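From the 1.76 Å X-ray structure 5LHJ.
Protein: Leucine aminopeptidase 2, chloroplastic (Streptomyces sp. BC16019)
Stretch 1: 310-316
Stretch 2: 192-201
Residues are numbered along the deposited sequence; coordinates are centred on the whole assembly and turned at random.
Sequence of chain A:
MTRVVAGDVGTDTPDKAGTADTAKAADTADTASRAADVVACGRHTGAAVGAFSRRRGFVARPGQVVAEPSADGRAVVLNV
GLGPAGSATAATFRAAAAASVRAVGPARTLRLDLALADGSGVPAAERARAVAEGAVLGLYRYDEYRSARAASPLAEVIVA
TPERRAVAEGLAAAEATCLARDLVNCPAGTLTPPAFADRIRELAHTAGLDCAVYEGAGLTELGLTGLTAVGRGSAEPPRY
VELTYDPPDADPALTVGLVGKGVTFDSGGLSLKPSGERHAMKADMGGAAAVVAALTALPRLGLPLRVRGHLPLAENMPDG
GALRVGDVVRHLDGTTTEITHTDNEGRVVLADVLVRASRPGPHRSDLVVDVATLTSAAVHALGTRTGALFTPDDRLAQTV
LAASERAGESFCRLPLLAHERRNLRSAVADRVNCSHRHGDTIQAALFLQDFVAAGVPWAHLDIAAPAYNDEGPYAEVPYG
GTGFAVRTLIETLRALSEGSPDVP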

# COMPACT_ATOMS: atom_id res chain seq x y z
N HIS A 310 13.88 -35.52 13.47
CA HIS A 310 14.06 -34.49 14.49
C HIS A 310 13.03 -33.41 14.18
O HIS A 310 13.09 -32.80 13.10
CB HIS A 310 15.47 -33.88 14.41
CG HIS A 310 16.59 -34.89 14.39
ND1 HIS A 310 17.29 -35.23 15.53
CD2 HIS A 310 17.16 -35.57 13.38
CE1 HIS A 310 18.23 -36.10 15.22
NE2 HIS A 310 18.18 -36.32 13.91
N LEU A 311 12.07 -33.21 15.09
CA LEU A 311 10.84 -32.47 14.79
C LEU A 311 10.50 -31.40 15.84
O LEU A 311 9.84 -31.68 16.84
CB LEU A 311 9.67 -33.45 14.64
CG LEU A 311 9.90 -34.54 13.57
CD1 LEU A 311 9.15 -35.81 13.87
CD2 LEU A 311 9.60 -34.01 12.18
N PRO A 312 10.95 -30.15 15.62
CA PRO A 312 10.55 -29.03 16.49
C PRO A 312 9.16 -28.51 16.13
O PRO A 312 8.90 -28.20 14.95
CB PRO A 312 11.63 -27.98 16.20
CG PRO A 312 12.02 -28.23 14.78
CD PRO A 312 11.91 -29.72 14.58
N LEU A 313 8.29 -28.44 17.13
CA LEU A 313 6.88 -28.10 16.95
C LEU A 313 6.52 -26.88 17.79
O LEU A 313 6.78 -26.85 18.99
CB LEU A 313 5.99 -29.29 17.36
CG LEU A 313 6.40 -30.68 16.89
CD1 LEU A 313 5.38 -31.71 17.37
CD2 LEU A 313 6.50 -30.77 15.38
N ALA A 314 5.91 -25.87 17.17
CA ALA A 314 5.53 -24.64 17.88
C ALA A 314 4.52 -23.83 17.10
O ALA A 314 4.31 -24.07 15.92
CB ALA A 314 6.77 -23.79 18.16
N GLU A 315 3.88 -22.88 17.78
CA GLU A 315 3.11 -21.82 17.13
C GLU A 315 3.89 -20.51 17.19
O GLU A 315 4.60 -20.27 18.15
CB GLU A 315 1.76 -21.59 17.79
CG GLU A 315 0.74 -22.70 17.69
CD GLU A 315 -0.64 -22.28 18.20
OE1 GLU A 315 -0.73 -21.30 18.99
OE2 GLU A 315 -1.64 -22.93 17.84
N ASN A 316 3.75 -19.67 16.17
CA ASN A 316 4.32 -18.31 16.16
C ASN A 316 3.16 -17.31 16.25
O ASN A 316 2.45 -17.10 15.26
CB ASN A 316 5.13 -18.10 14.87
CG ASN A 316 5.91 -16.79 14.86
OD1 ASN A 316 6.18 -16.19 15.89
ND2 ASN A 316 6.28 -16.34 13.67
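Stretch 2, residues 192-201: TPPAFADRIR

Residues 310-316 form an extended β-strand that begins earlier in the chain. Residues 193-201 are α-helical, and the helix continues beyond the stretch. Thr192 precedes it at the N-cap position. The helix runs nearly antiparallel to the strand: the angle between their N-to-C directions is 155°, and the signed crossing angle is also 155°. The two axes approach to 7.9 Å. The backbones come nearest at the start of the helix, where Leu313 CA lies 5.2 Å from Pro193 CA.

The helix has regular geometry, with phi near -60° and psi near -40° from Pro193 onward. Its first turn is closed by Phe196 N donating to Thr192 O at 2.8 Å and Ala197 N donating to Pro193 O at 3.0 Å. Thr192, with chi1 in p, caps the end: Ala195 N donates to Thr192 OG1 at 3.2 Å.

No hydrogen bond links the two stretches. The contact is one of apolar packing and buries 344 Å², both sides summed. Because the directions are nearly antiparallel, the later strand residues meet the start of the helix and Leu311 meets Ile200, two turns further on.

Leu313 is the centre of the contact. Its CB points toward the helix, and its rotamer is m for chi1 and t for chi2. Leu313 CB lies 4.0 Å from Pro193 CB. Leu313 CD2 packs on the ring of Phe196 at an oblique angle, 3.8 Å from Phe196 CD2. Leu313 CD1 reaches the helix backbone, 3.7 Å from Ala197 N and 3.8 Å from Pro193 O. Ala197 N and Pro193 O are hydrogen-bonded to each other, so the methyl packs against a closed helical turn. Leu313 CD1 is also 4.2 Å from Ala197 CB and 4.2 Å from Ile200 CD1.

Leu311 points to the same side of the strand as Leu313. Leu311 CD1 lies 4.1 Å from Ile200 CD1, so both leucines touch the same isoleucine methyl. Pro312, between them, makes no contact with the helix.

Beyond Leu313, the Pro193 ring covers the strand backbone. Pro193 CG is 3.6 Å from Ala314 CA and 3.9 Å from Glu315 N. The Ala314 side chain points away, leaving its backbone to meet the ring. The CA-to-CB bond of Glu315 points sideways to the helix, but the end of the side chain comes nearer, and Glu315 CG lies 4.0 Å from Pro193 CD. Its carboxylate oxygens are hydrogen-bonded elsewhere in the structure.

Asp198 and Arg201 stay clear of the strand. They form a salt bridge, with Arg201 NH1 2.9 Å from Asp198 OD1.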

# COMPACT_ATOMS: atom_id res chain seq x y z
N THR A 192 -2.39 -28.77 17.32
CA THR A 192 -1.51 -27.91 18.11
C THR A 192 -0.17 -28.63 18.29
O THR A 192 -0.08 -29.84 18.02
CB THR A 192 -2.11 -27.66 19.50
OG1 THR A 192 -2.28 -28.92 20.17
CG2 THR A 192 -3.45 -26.96 19.38
N PRO A 193 0.87 -27.92 18.78
CA PRO A 193 2.12 -28.66 19.01
C PRO A 193 1.98 -29.86 19.97
O PRO A 193 2.47 -30.94 19.62
CB PRO A 193 3.09 -27.58 19.52
CG PRO A 193 2.54 -26.30 18.94
CD PRO A 193 1.04 -26.47 18.98
N PRO A 194 1.29 -29.71 21.11
CA PRO A 194 1.08 -30.92 21.94
C PRO A 194 0.29 -32.04 21.26
O PRO A 194 0.63 -33.22 21.41
CB PRO A 194 0.32 -30.37 23.16
CG PRO A 194 0.79 -28.96 23.27
CD PRO A 194 0.80 -28.51 21.82
N ALA A 195 -0.76 -31.68 20.52
CA ALA A 195 -1.57 -32.67 19.80
C ALA A 195 -0.78 -33.37 18.69
O ALA A 195 -0.89 -34.59 18.50
CB ALA A 195 -2.81 -32.01 19.23
N PHE A 196 0.04 -32.59 17.98
CA PHE A 196 0.91 -33.14 16.93
C PHE A 196 1.92 -34.13 17.54
O PHE A 196 2.09 -35.23 17.01
CB PHE A 196 1.58 -31.98 16.15
CG PHE A 196 2.23 -32.37 14.83
CD1 PHE A 196 2.14 -33.64 14.26
CD2 PHE A 196 2.94 -31.38 14.14
CE1 PHE A 196 2.76 -33.92 13.05
CE2 PHE A 196 3.53 -31.66 12.91
CZ PHE A 196 3.44 -32.93 12.37
N ALA A 197 2.54 -33.77 18.66
CA ALA A 197 3.45 -34.68 19.34
C ALA A 197 2.73 -35.99 19.73
O ALA A 197 3.27 -37.08 19.53
CB ALA A 197 4.07 -34.02 20.56
N ASP A 198 1.50 -35.87 20.23
CA ASP A 198 0.68 -37.05 20.57
C ASP A 198 0.41 -37.93 19.35
O ASP A 198 0.48 -39.16 19.43
CB ASP A 198 -0.65 -36.65 21.21
CG ASP A 198 -0.51 -36.13 22.63
OD1 ASP A 198 0.55 -36.29 23.27
OD2 ASP A 198 -1.51 -35.54 23.11
N ARG A 199 0.08 -37.30 18.22
CA ARG A 199 -0.18 -38.04 17.00
C ARG A 199 1.07 -38.78 16.51
O ARG A 199 0.98 -39.94 16.07
CB ARG A 199 -0.73 -37.10 15.91
CG ARG A 199 -1.14 -37.79 14.62
CD ARG A 199 -2.46 -38.55 14.78
NE ARG A 199 -2.87 -39.20 13.53
CZ ARG A 199 -2.80 -40.51 13.25
NH1 ARG A 199 -2.33 -41.40 14.14
NH2 ARG A 199 -3.21 -40.94 12.05
N ILE A 200 2.24 -38.13 16.59
CA ILE A 200 3.51 -38.77 16.20
C ILE A 200 3.79 -39.98 17.09
O ILE A 200 4.20 -41.03 16.61
CB ILE A 200 4.69 -37.77 16.21
CG1 ILE A 200 4.46 -36.69 15.14
CG2 ILE A 200 6.02 -38.49 15.94
CD1 ILE A 200 5.31 -35.43 15.34
N ARG A 201 3.54 -39.83 18.38
CA ARG A 201 3.75 -40.94 19.31
C ARG A 201 2.89 -42.15 18.90
O ARG A 201 3.38 -43.28 18.90
CB ARG A 201 3.43 -40.55 20.74
CG ARG A 201 3.84 -41.61 21.74
CD ARG A 201 3.26 -41.36 23.11
NE ARG A 201 3.86 -40.20 23.77
CZ ARG A 201 3.28 -39.01 23.97
NH1 ARG A 201 2.04 -38.73 23.55
NH2 ARG A 201 3.98 -38.06 24.61